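Local coordinates for protein fatty acid biosynthesis transcriptional regulator (Streptococcus pneumoniae, PDB 6JBX) that represses the pneumococcal fatty acid synthesis pathway as a DNA-binding regulator of the MarR family, with acyl-ACP as its co-repressor, at residues V27-N32 / K115-A120; M46-V51 / T76-L81; G85-V90 / L101-K106. All blocks are in the same frame, centred on the assembly; numbering follows the deposited sequence.

Interaction 1 of 3, residues V27-N32 / K115-A120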
loop_
_atom_site.group_PDB
_atom_site.type_symbol
_atom_site.label_atom_id
_atom_site.label_comp_id
_atom_site.label_asym_id
_atom_site.label_seq_id
_atom_site.Cartn_x
_atom_site.Cartn_y
_atom_site.Cartn_z
ATOM N N VAL A 27 -1.238 -2.571 6.363
ATOM C CA VAL A 27 -1.337 -2.897 7.761
ATOM C C VAL A 27 -2.735 -3.417 8.110
ATOM O O VAL A 27 -2.864 -4.377 8.841
ATOM C CB VAL A 27 -0.955 -1.693 8.641
ATOM C CG1 VAL A 27 -1.093 -2.042 10.097
ATOM C CG2 VAL A 27 0.483 -1.248 8.367
ATOM N N ILE A 28 -3.789 -2.779 7.626
ATOM C CA ILE A 28 -5.132 -3.220 7.925
ATOM C C ILE A 28 -5.370 -4.610 7.324
ATOM O O ILE A 28 -5.972 -5.460 7.969
ATOM C CB ILE A 28 -6.164 -2.185 7.451
ATOM C CG1 ILE A 28 -6.087 -0.954 8.354
ATOM C CG2 ILE A 28 -7.561 -2.808 7.433
ATOM C CD1 ILE A 28 -6.925 0.207 7.920
ATOM N N GLU A 29 -4.867 -4.877 6.143
ATOM C CA GLU A 29 -5.035 -6.193 5.559
ATOM C C GLU A 29 -4.272 -7.260 6.364
ATOM O O GLU A 29 -4.752 -8.354 6.554
ATOM C CB GLU A 29 -4.519 -6.217 4.129
ATOM C CG GLU A 29 -5.305 -5.341 3.174
ATOM C CD GLU A 29 -4.933 -5.573 1.712
ATOM O OE1 GLU A 29 -3.729 -5.477 1.368
ATOM O OE2 GLU A 29 -5.837 -5.897 0.942
ATOM N N GLU A 30 -3.072 -6.943 6.773
ATOM C CA GLU A 30 -2.284 -7.846 7.575
ATOM C C GLU A 30 -3.003 -8.116 8.909
ATOM O O GLU A 30 -3.054 -9.239 9.317
ATOM C CB GLU A 30 -0.876 -7.297 7.767
ATOM C CG GLU A 30 -0.065 -8.093 8.779
ATOM C CD GLU A 30 1.205 -8.796 8.314
ATOM O OE1 GLU A 30 1.815 -9.489 9.161
ATOM O OE2 GLU A 30 1.617 -8.644 7.120
ATOM N N VAL A 31 -3.582 -7.111 9.544
ATOM C CA VAL A 31 -4.276 -7.276 10.815
ATOM C C VAL A 31 -5.490 -8.191 10.616
ATOM O O VAL A 31 -5.783 -9.022 11.459
ATOM C CB VAL A 31 -4.729 -5.928 11.415
ATOM C CG1 VAL A 31 -5.840 -6.067 12.469
ATOM C CG2 VAL A 31 -3.562 -5.183 11.995
ATOM N N ASN A 32 -6.195 -8.020 9.532
ATOM C CA ASN A 32 -7.328 -8.899 9.260
ATOM C C ASN A 32 -6.876 -10.372 9.082
ATOM O O ASN A 32 -7.586 -11.291 9.509
ATOM C CB ASN A 32 -8.070 -8.433 8.017
ATOM C CG ASN A 32 -9.180 -9.364 7.599
ATOM O OD1 ASN A 32 -9.070 -10.072 6.591
ATOM N ND2 ASN A 32 -10.258 -9.325 8.351
ATOM N N LYS A 115 -10.115 -13.408 -0.258
ATOM C CA LYS A 115 -11.024 -12.917 -1.290
ATOM C C LYS A 115 -12.250 -12.292 -0.638
ATOM O O LYS A 115 -12.812 -11.382 -1.209
ATOM C CB LYS A 115 -11.503 -14.025 -2.229
ATOM C CG LYS A 115 -10.553 -14.346 -3.369
ATOM C CD LYS A 115 -11.142 -15.418 -4.276
ATOM C CE LYS A 115 -10.124 -16.423 -4.774
ATOM N NZ LYS A 115 -10.770 -17.566 -5.470
ATOM N N ARG A 116 -12.692 -12.827 0.492
ATOM C CA ARG A 116 -13.846 -12.234 1.169
ATOM C C ARG A 116 -13.493 -10.788 1.578
ATOM O O ARG A 116 -14.349 -9.931 1.580
ATOM C CB ARG A 116 -14.287 -13.024 2.405
ATOM C CG ARG A 116 -14.545 -14.508 2.167
ATOM C CD ARG A 116 -15.133 -15.223 3.390
ATOM N NE ARG A 116 -16.604 -15.250 3.387
ATOM C CZ ARG A 116 -17.395 -14.305 3.915
ATOM N NH1 ARG A 116 -16.875 -13.202 4.437
ATOM N NH2 ARG A 116 -18.710 -14.475 3.948
ATOM N N PHE A 117 -12.224 -10.526 1.919
ATOM C CA PHE A 117 -11.777 -9.214 2.307
ATOM C C PHE A 117 -11.862 -8.262 1.109
ATOM O O PHE A 117 -12.430 -7.181 1.219
ATOM C CB PHE A 117 -10.362 -9.255 2.891
ATOM C CG PHE A 117 -9.914 -7.898 3.379
ATOM C CD1 PHE A 117 -10.292 -7.434 4.627
ATOM C CD2 PHE A 117 -9.201 -7.057 2.546
ATOM C CE1 PHE A 117 -9.902 -6.177 5.055
ATOM C CE2 PHE A 117 -8.816 -5.800 2.971
ATOM C CZ PHE A 117 -9.176 -5.357 4.220
ATOM N N HIS A 118 -11.287 -8.659 -0.007
ATOM C CA HIS A 118 -11.343 -7.899 -1.227
ATOM C C HIS A 118 -12.792 -7.668 -1.681
ATOM O O HIS A 118 -13.148 -6.606 -2.227
ATOM C CB HIS A 118 -10.540 -8.596 -2.329
ATOM C CG HIS A 118 -9.069 -8.536 -2.099
ATOM N ND1 HIS A 118 -8.433 -7.375 -1.680
ATOM C CD2 HIS A 118 -8.110 -9.487 -2.225
ATOM C CE1 HIS A 118 -7.150 -7.619 -1.529
ATOM N NE2 HIS A 118 -6.926 -8.906 -1.873
ATOM N N LYS A 119 -13.638 -8.638 -1.453
ATOM C CA LYS A 119 -14.994 -8.461 -1.848
ATOM C C LYS A 119 -15.701 -7.459 -0.924
ATOM O O LYS A 119 -16.496 -6.653 -1.404
ATOM C CB LYS A 119 -15.680 -9.823 -1.872
ATOM C CG LYS A 119 -17.143 -9.808 -2.260
ATOM C CD LYS A 119 -17.631 -11.208 -2.528
ATOM C CE LYS A 119 -19.125 -11.240 -2.782
ATOM N NZ LYS A 119 -19.580 -12.601 -3.148
ATOM N N ALA A 120 -15.465 -7.502 0.391
ATOM C CA ALA A 120 -16.023 -6.517 1.285
ATOM C C ALA A 120 -15.534 -5.099 0.930
ATOM O O ALA A 120 -16.289 -4.150 1.069
ATOM C CB ALA A 120 -15.712 -6.848 2.705
#

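Interaction 2 of 3, residues M46-V51 / T76-L81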
loop_
_atom_site.group_PDB
_atom_site.type_symbol
_atom_site.label_atom_id
_atom_site.label_comp_id
_atom_site.label_asym_id
_atom_site.label_seq_id
_atom_site.Cartn_x
_atom_site.Cartn_y
_atom_site.Cartn_z
ATOM N N MET A 46 0.587 -13.639 1.594
ATOM C CA MET A 46 -0.748 -13.762 0.996
ATOM C C MET A 46 -0.680 -13.370 -0.488
ATOM O O MET A 46 -1.344 -13.981 -1.308
ATOM C CB MET A 46 -1.761 -12.901 1.742
ATOM C CG MET A 46 -3.192 -13.143 1.373
ATOM S SD MET A 46 -3.860 -14.795 1.718
ATOM C CE MET A 46 -4.082 -15.311 0.021
ATOM N N HIS A 47 0.203 -12.444 -0.859
ATOM C CA HIS A 47 0.296 -12.100 -2.286
ATOM C C HIS A 47 0.839 -13.290 -3.093
ATOM O O HIS A 47 0.358 -13.544 -4.173
ATOM C CB HIS A 47 1.155 -10.850 -2.530
ATOM C CG HIS A 47 0.527 -9.605 -2.010
ATOM N ND1 HIS A 47 1.289 -8.516 -1.648
ATOM C CD2 HIS A 47 -0.765 -9.303 -1.733
ATOM C CE1 HIS A 47 0.487 -7.577 -1.183
ATOM N NE2 HIS A 47 -0.785 -8.043 -1.218
ATOM N N THR A 48 1.862 -13.971 -2.580
ATOM C CA THR A 48 2.404 -15.154 -3.239
ATOM C C THR A 48 1.318 -16.223 -3.330
ATOM O O THR A 48 1.085 -16.770 -4.403
ATOM C CB THR A 48 3.661 -15.663 -2.541
ATOM O OG1 THR A 48 4.593 -14.589 -2.533
ATOM C CG2 THR A 48 4.269 -16.866 -3.226
ATOM N N ILE A 49 0.570 -16.437 -2.252
ATOM C CA ILE A 49 -0.486 -17.439 -2.281
ATOM C C ILE A 49 -1.497 -17.098 -3.387
ATOM O O ILE A 49 -2.011 -17.993 -4.088
ATOM C CB ILE A 49 -1.152 -17.595 -0.905
ATOM C CG1 ILE A 49 -0.191 -18.255 0.090
ATOM C CG2 ILE A 49 -2.463 -18.349 -1.002
ATOM C CD1 ILE A 49 -0.767 -18.446 1.461
ATOM N N ASP A 50 -1.793 -15.822 -3.518
ATOM C CA ASP A 50 -2.810 -15.293 -4.440
ATOM C C ASP A 50 -2.413 -15.574 -5.897
ATOM O O ASP A 50 -3.209 -16.079 -6.669
ATOM C CB ASP A 50 -2.957 -13.782 -4.209
ATOM C CG ASP A 50 -4.138 -13.166 -4.916
ATOM O OD1 ASP A 50 -5.238 -13.763 -4.837
ATOM O OD2 ASP A 50 -3.932 -12.111 -5.565
ATOM N N VAL A 51 -1.180 -15.280 -6.243
ATOM C CA VAL A 51 -0.690 -15.564 -7.580
ATOM C C VAL A 51 -0.855 -17.068 -7.876
ATOM O O VAL A 51 -1.375 -17.446 -8.932
ATOM C CB VAL A 51 0.774 -15.121 -7.737
ATOM C CG1 VAL A 51 1.369 -15.617 -9.044
ATOM C CG2 VAL A 51 0.921 -13.612 -7.625
ATOM N N THR A 76 12.661 -17.797 -1.298
ATOM C CA THR A 76 12.600 -17.760 0.158
ATOM C C THR A 76 11.142 -17.844 0.619
ATOM O O THR A 76 10.816 -18.602 1.512
ATOM C CB THR A 76 13.332 -16.521 0.695
ATOM O OG1 THR A 76 14.707 -16.757 0.362
ATOM C CG2 THR A 76 13.118 -16.306 2.181
ATOM N N SER A 77 10.284 -17.052 0.007
ATOM C CA SER A 77 8.892 -17.011 0.383
ATOM C C SER A 77 8.264 -18.393 0.151
ATOM O O SER A 77 7.505 -18.893 1.016
ATOM C CB SER A 77 8.178 -15.913 -0.360
ATOM O OG SER A 77 6.829 -15.798 0.036
ATOM N N LEU A 78 8.585 -19.023 -0.984
ATOM C CA LEU A 78 8.014 -20.331 -1.280
ATOM C C LEU A 78 8.524 -21.365 -0.260
ATOM O O LEU A 78 7.740 -22.212 0.185
ATOM C CB LEU A 78 8.364 -20.756 -2.709
ATOM C CG LEU A 78 7.797 -19.891 -3.835
ATOM C CD1 LEU A 78 8.435 -20.295 -5.153
ATOM C CD2 LEU A 78 6.283 -19.999 -3.938
ATOM N N ASN A 79 9.792 -21.282 0.156
ATOM C CA ASN A 79 10.327 -22.212 1.167
ATOM C C ASN A 79 9.516 -22.088 2.461
ATOM O O ASN A 79 9.124 -23.107 3.032
ATOM C CB ASN A 79 11.810 -21.961 1.485
ATOM C CG ASN A 79 12.762 -22.381 0.381
ATOM O OD1 ASN A 79 12.349 -23.032 -0.580
ATOM N ND2 ASN A 79 14.033 -22.015 0.519
ATOM N N ASN A 80 9.282 -20.853 2.936
ATOM C CA ASN A 80 8.446 -20.628 4.146
ATOM C C ASN A 80 7.025 -21.176 3.932
ATOM O O ASN A 80 6.409 -21.743 4.837
ATOM C CB ASN A 80 8.419 -19.153 4.567
ATOM C CG ASN A 80 9.780 -18.645 4.995
ATOM O OD1 ASN A 80 10.624 -19.420 5.454
ATOM N ND2 ASN A 80 10.038 -17.354 4.805
ATOM N N LEU A 81 6.472 -20.973 2.762
ATOM C CA LEU A 81 5.062 -21.334 2.534
ATOM C C LEU A 81 4.969 -22.868 2.410
ATOM O O LEU A 81 4.031 -23.459 2.864
ATOM C CB LEU A 81 4.550 -20.647 1.261
ATOM C CG LEU A 81 4.208 -19.153 1.351
ATOM C CD1 LEU A 81 3.908 -18.563 -0.040
ATOM C CD2 LEU A 81 3.010 -18.935 2.268
#

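Interaction 3 of 3, residues G85-V90 / L101-K106. With nucleotides of chain D.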
loop_
_atom_site.group_PDB
_atom_site.type_symbol
_atom_site.label_atom_id
_atom_site.label_comp_id
_atom_site.label_asym_id
_atom_site.label_seq_id
_atom_site.Cartn_x
_atom_site.Cartn_y
_atom_site.Cartn_z
ATOM N N GLY A 85 2.966 -25.409 4.979
ATOM C CA GLY A 85 1.907 -26.294 4.501
ATOM C C GLY A 85 0.881 -25.634 3.581
ATOM O O GLY A 85 -0.219 -26.202 3.390
ATOM N N TYR A 86 1.225 -24.512 2.940
ATOM C CA TYR A 86 0.248 -23.776 2.066
ATOM C C TYR A 86 0.464 -24.050 0.584
ATOM O O TYR A 86 -0.452 -23.878 -0.204
ATOM C CB TYR A 86 0.329 -22.282 2.342
ATOM C CG TYR A 86 -0.177 -21.921 3.715
ATOM C CD1 TYR A 86 -1.532 -21.758 3.962
ATOM C CD2 TYR A 86 0.692 -21.730 4.775
ATOM C CE1 TYR A 86 -2.009 -21.418 5.220
ATOM C CE2 TYR A 86 0.229 -21.358 6.033
ATOM C CZ TYR A 86 -1.133 -21.256 6.272
ATOM O OH TYR A 86 -1.620 -20.915 7.517
ATOM N N ILE A 87 1.656 -24.462 0.194
ATOM C CA ILE A 87 1.923 -24.699 -1.213
ATOM C C ILE A 87 2.737 -25.989 -1.388
ATOM O O ILE A 87 3.355 -26.490 -0.436
ATOM C CB ILE A 87 2.701 -23.522 -1.817
ATOM C CG1 ILE A 87 4.124 -23.499 -1.257
ATOM C CG2 ILE A 87 1.956 -22.209 -1.611
ATOM C CD1 ILE A 87 5.154 -22.991 -2.208
ATOM N N GLU A 88 2.750 -26.493 -2.627
ATOM C CA GLU A 88 3.599 -27.626 -3.008
ATOM C C GLU A 88 4.364 -27.277 -4.279
ATOM O O GLU A 88 3.818 -26.633 -5.187
ATOM C CB GLU A 88 2.783 -28.894 -3.252
ATOM C CG GLU A 88 2.304 -29.532 -1.957
ATOM C CD GLU A 88 2.137 -31.047 -1.928
ATOM O OE1 GLU A 88 2.478 -31.710 -2.947
ATOM O OE2 GLU A 88 1.656 -31.560 -0.876
ATOM N N ARG A 89 5.629 -27.661 -4.283
ATOM C CA ARG A 89 6.503 -27.532 -5.448
ATOM C C ARG A 89 6.505 -28.863 -6.210
ATOM O O ARG A 89 6.658 -29.908 -5.589
ATOM C CB ARG A 89 7.949 -27.262 -5.037
ATOM C CG ARG A 89 8.269 -25.842 -4.608
ATOM C CD ARG A 89 9.765 -25.822 -4.303
ATOM N NE ARG A 89 10.306 -24.480 -4.197
ATOM C CZ ARG A 89 10.585 -23.867 -3.054
ATOM N NH1 ARG A 89 10.247 -24.417 -1.896
ATOM N NH2 ARG A 89 11.256 -22.725 -3.093
ATOM N N VAL A 90 6.403 -28.808 -7.540
ATOM C CA VAL A 90 6.407 -30.024 -8.391
ATOM C C VAL A 90 7.404 -29.832 -9.540
ATOM O O VAL A 90 7.238 -28.884 -10.348
ATOM C CB VAL A 90 4.992 -30.306 -8.924
ATOM C CG1 VAL A 90 4.991 -31.334 -10.050
ATOM C CG2 VAL A 90 4.065 -30.737 -7.796
ATOM N N LEU A 101 4.106 -24.734 -9.267
ATOM C CA LEU A 101 3.622 -24.478 -7.899
ATOM C C LEU A 101 2.107 -24.650 -7.867
ATOM O O LEU A 101 1.425 -24.235 -8.785
ATOM C CB LEU A 101 3.964 -23.051 -7.485
ATOM C CG LEU A 101 5.426 -22.658 -7.587
ATOM C CD1 LEU A 101 5.539 -21.145 -7.544
ATOM C CD2 LEU A 101 6.248 -23.311 -6.490
ATOM N N HIS A 102 1.595 -25.164 -6.768
ATOM C CA HIS A 102 0.132 -25.196 -6.581
ATOM C C HIS A 102 -0.192 -25.168 -5.086
ATOM O O HIS A 102 0.669 -25.520 -4.211
ATOM C CB HIS A 102 -0.492 -26.401 -7.292
ATOM C CG HIS A 102 -0.117 -27.724 -6.711
ATOM N ND1 HIS A 102 -0.786 -28.277 -5.629
ATOM C CD2 HIS A 102 0.806 -28.634 -7.094
ATOM C CE1 HIS A 102 -0.271 -29.463 -5.355
ATOM N NE2 HIS A 102 0.705 -29.711 -6.245
ATOM N N LEU A 103 -1.418 -24.744 -4.802
ATOM C CA LEU A 103 -1.843 -24.556 -3.436
ATOM C C LEU A 103 -2.216 -25.914 -2.850
ATOM O O LEU A 103 -2.894 -26.685 -3.494
ATOM C CB LEU A 103 -3.049 -23.610 -3.359
ATOM C CG LEU A 103 -2.832 -22.147 -3.764
ATOM C CD1 LEU A 103 -4.032 -21.321 -3.361
ATOM C CD2 LEU A 103 -1.572 -21.557 -3.157
ATOM N N THR A 104 -1.845 -26.132 -1.595
ATOM C CA THR A 104 -2.392 -27.232 -0.818
ATOM C C THR A 104 -3.862 -26.906 -0.506
ATOM O O THR A 104 -4.379 -25.844 -0.867
ATOM C CB THR A 104 -1.603 -27.462 0.479
ATOM O OG1 THR A 104 -1.773 -26.365 1.393
ATOM C CG2 THR A 104 -0.129 -27.702 0.230
ATOM N N LYS A 105 -4.531 -27.812 0.176
ATOM C CA LYS A 105 -5.892 -27.554 0.597
ATOM C C LYS A 105 -5.890 -26.376 1.563
ATOM O O LYS A 105 -6.810 -25.589 1.563
ATOM C CB LYS A 105 -6.515 -28.776 1.285
ATOM C CG LYS A 105 -7.959 -28.573 1.734
ATOM C CD LYS A 105 -8.845 -27.889 0.671
ATOM C CE LYS A 105 -9.758 -26.794 1.202
ATOM N NZ LYS A 105 -10.423 -26.016 0.113
ATOM N N LYS A 106 -4.858 -26.288 2.392
ATOM C CA LYS A 106 -4.789 -25.245 3.371
ATOM C C LYS A 106 -4.625 -23.915 2.632
ATOM O O LYS A 106 -5.279 -22.946 2.963
ATOM C CB LYS A 106 -3.665 -25.521 4.374
ATOM C CG LYS A 106 -3.674 -24.654 5.624
ATOM C CD LYS A 106 -2.511 -24.945 6.579
ATOM C CE LYS A 106 -2.667 -24.252 7.920
ATOM N NZ LYS A 106 -1.405 -24.287 8.703
ATOM P P DT D 6 13.277 -23.281 -6.139
ATOM O OP1 DT D 6 12.703 -24.499 -5.553
ATOM O OP2 DT D 6 12.641 -21.945 -6.032
ATOM O "O5'" DT D 6 14.752 -23.176 -5.557
ATOM C "C5'" DT D 6 15.627 -24.294 -5.650
ATOM C "C4'" DT D 6 16.971 -23.861 -5.133
ATOM O "O4'" DT D 6 17.473 -22.797 -5.957
ATOM C "C3'" DT D 6 16.927 -23.289 -3.716
ATOM O "O3'" DT D 6 17.536 -24.255 -2.887
ATOM C "C2'" DT D 6 17.773 -22.030 -3.782
ATOM C "C1'" DT D 6 18.402 -22.099 -5.172
ATOM N N1 DT D 6 18.616 -20.810 -5.807
ATOM C C2 DT D 6 19.901 -20.325 -5.854
ATOM O O2 DT D 6 20.852 -20.920 -5.380
ATOM N N3 DT D 6 20.032 -19.110 -6.477
ATOM C C4 DT D 6 19.028 -18.359 -7.047
ATOM O O4 DT D 6 19.293 -17.280 -7.568
ATOM C C5 DT D 6 17.701 -18.909 -6.927
ATOM C C7 DT D 6 16.552 -18.149 -7.501
ATOM C C6 DT D 6 17.564 -20.102 -6.338
#

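Interaction 1 of 3, residues V27-N32 / K115-A120
The Phe117 ring reaches across to helix 11-34, where Glu29 and Asn32 meet different rim carbons. Asn32 puts OD1 3.5 Å from Phe117 CD1, and the two side chains slide past each other in opposite directions, amide and ring planes 36° apart. On the CE2 side the Glu29 and Phe117 side chains cross at about a right angle: Glu29 CG lies 3.5 Å from Phe117 CE2. Phe117 CG stands anti to the backbone N (chi1 -177°), which directs the start of the side chain toward helix 11-34. Ile28 adds a looser apolar contact, CG2 to Phe117 CZ at 4.4 Å. In the MarR fold helix 11-34 belongs to the dimerisation region and helix 105-125 leads back to it from the wing; here their segments run at 134° with axes 11.4 Å apart. The second subunit also contributes: its Phe147 meets the Phe117 ring and its Leu151 packs on Ile28. The extended Glu29 chain carries OE2 to within 3.3 Å of His118 CE1, a carbon, so this approach is not a hydrogen bond. Glu29 OE2 is buried with no polar partner in the model, which might raise the carboxylate's pKa, and a bound tridecane lies about 4 Å from the Glu29 side chain.

Interaction 2 of 3, residues M46-V51 / T76-L81
Thr48 and Leu81 bury the most surface here, and they meet through methyl groups: Thr48 CG2 is 3.6 Å from Leu81 CD1. The methyl faces helix 71-84 because CG2 stands anti to the Thr48 backbone N, while OG1 lies beside that nitrogen (chi1 -57°). Thr48 CG2 also touches Leu78 CD2 at 3.8 Å, so one methyl bears on two leucines a turn apart. The hydroxyl of Thr48 turns toward Ser77, but OG1 and Ser77 OG are 3.6 Å apart and no hydrogen bond joins them; the contact is essentially apolar. Leu81 divides its branches: CD1 lies mainly on Thr48, whereas CD2 packs 3.9 Å from CD1 of Ile49, the third contributor, whose side chain extends from CB through CG1 to CD1 (chi2 180°). Axes of the two segments come within 10.5 Å and are nearly perpendicular (-88°); Thr48 meets Ser77, Leu78 and Leu81, while Ile49 meets Leu81. Leu67 of helix 60-67 touches Thr48, and Ile87 of strand 87-91 touches Leu78 and Leu81. On helix 71-84, Asn79 bonds a DNA phosphate and Thr76 packs on a thymine base, as expected of the recognition helix of a winged helix-turn-helix, seated here across helix 43-54.

Interaction 3 of 3, residues G85-V90 / L101-K106
The base of the wing, the beta hairpin of the winged helix-turn-helix, includes Glu88 and His102, an antiparallel hydrogen-bonded pair. Glu88 N donates to His102 O at 2.8 Å, close to the carbonyl direction (C=O...N 171°), and His102 N returns a bond to Glu88 O at 3.1 Å. Between the side chains of this pair, Glu88 CB sits 4.0 Å from the centroid of the His102 ring, a CH-pi contact over one face, while Val90 CG2 meets the ring at its edge. The non-hydrogen-bonded pairs are Ile87 with Leu103 and Arg89 with Leu101; Ile87 packs against Leu78 and Leu81 of helix 71-84. Two helix ends meet at the open end of the hairpin, opposite its turn. Gly85, at positive phi, terminates helix 71-84 in a Schellman motif, and Thr104 is the N-cap of helix 105-125. Thr104 OG1, held between its backbone N and carbonyl carbon (chi1 68°), donates to Gly85 O, the modelled 2.5 Å being unusually short and its exact length doubtful, and accepts from Gly107 N and, weakly, Lys106 N. Thr104 N bonds Tyr86 O at 3.0 Å from 52° out of the carbonyl plane. Lys106 CD lies over one face of the Tyr86 ring, toward its rim, 4.2 Å from the centroid in a CH-pi contact; Tyr86 OH bonds Asp40. Arg89 runs extended from CG to NE beside Leu101 toward the DNA. Its NE comes 2.8 Å from OP1 of DT6 of chain D, its NH2 makes a weak 3.3 Å bond to OP2 of that nucleotide, and its NH1 forms a salt bridge with Glu82.

Overall arrangement
Interactions 1 and 2 are buried helix-helix contacts without a cross-segment hydrogen bond, whereas interaction 3 is partly buried and built on backbone pairing and capping, with 609 Å² covered against 213 and 183 Å². Interactions 2 and 3 lie 10 Å apart between centres and touch: helix 71-84 runs into strand 87-91, with Leu81 O 3.0 Å from Tyr86 N. Segments of both reach DNA phosphates, through Asn79 and Arg89, which are themselves weakly hydrogen-bonded together. Interaction 1, 17 and 22 Å from the other two between centres, involves the second subunit instead. Helix 105-125 links it to interaction 3, spanning from the wing to the dimer side of the chain.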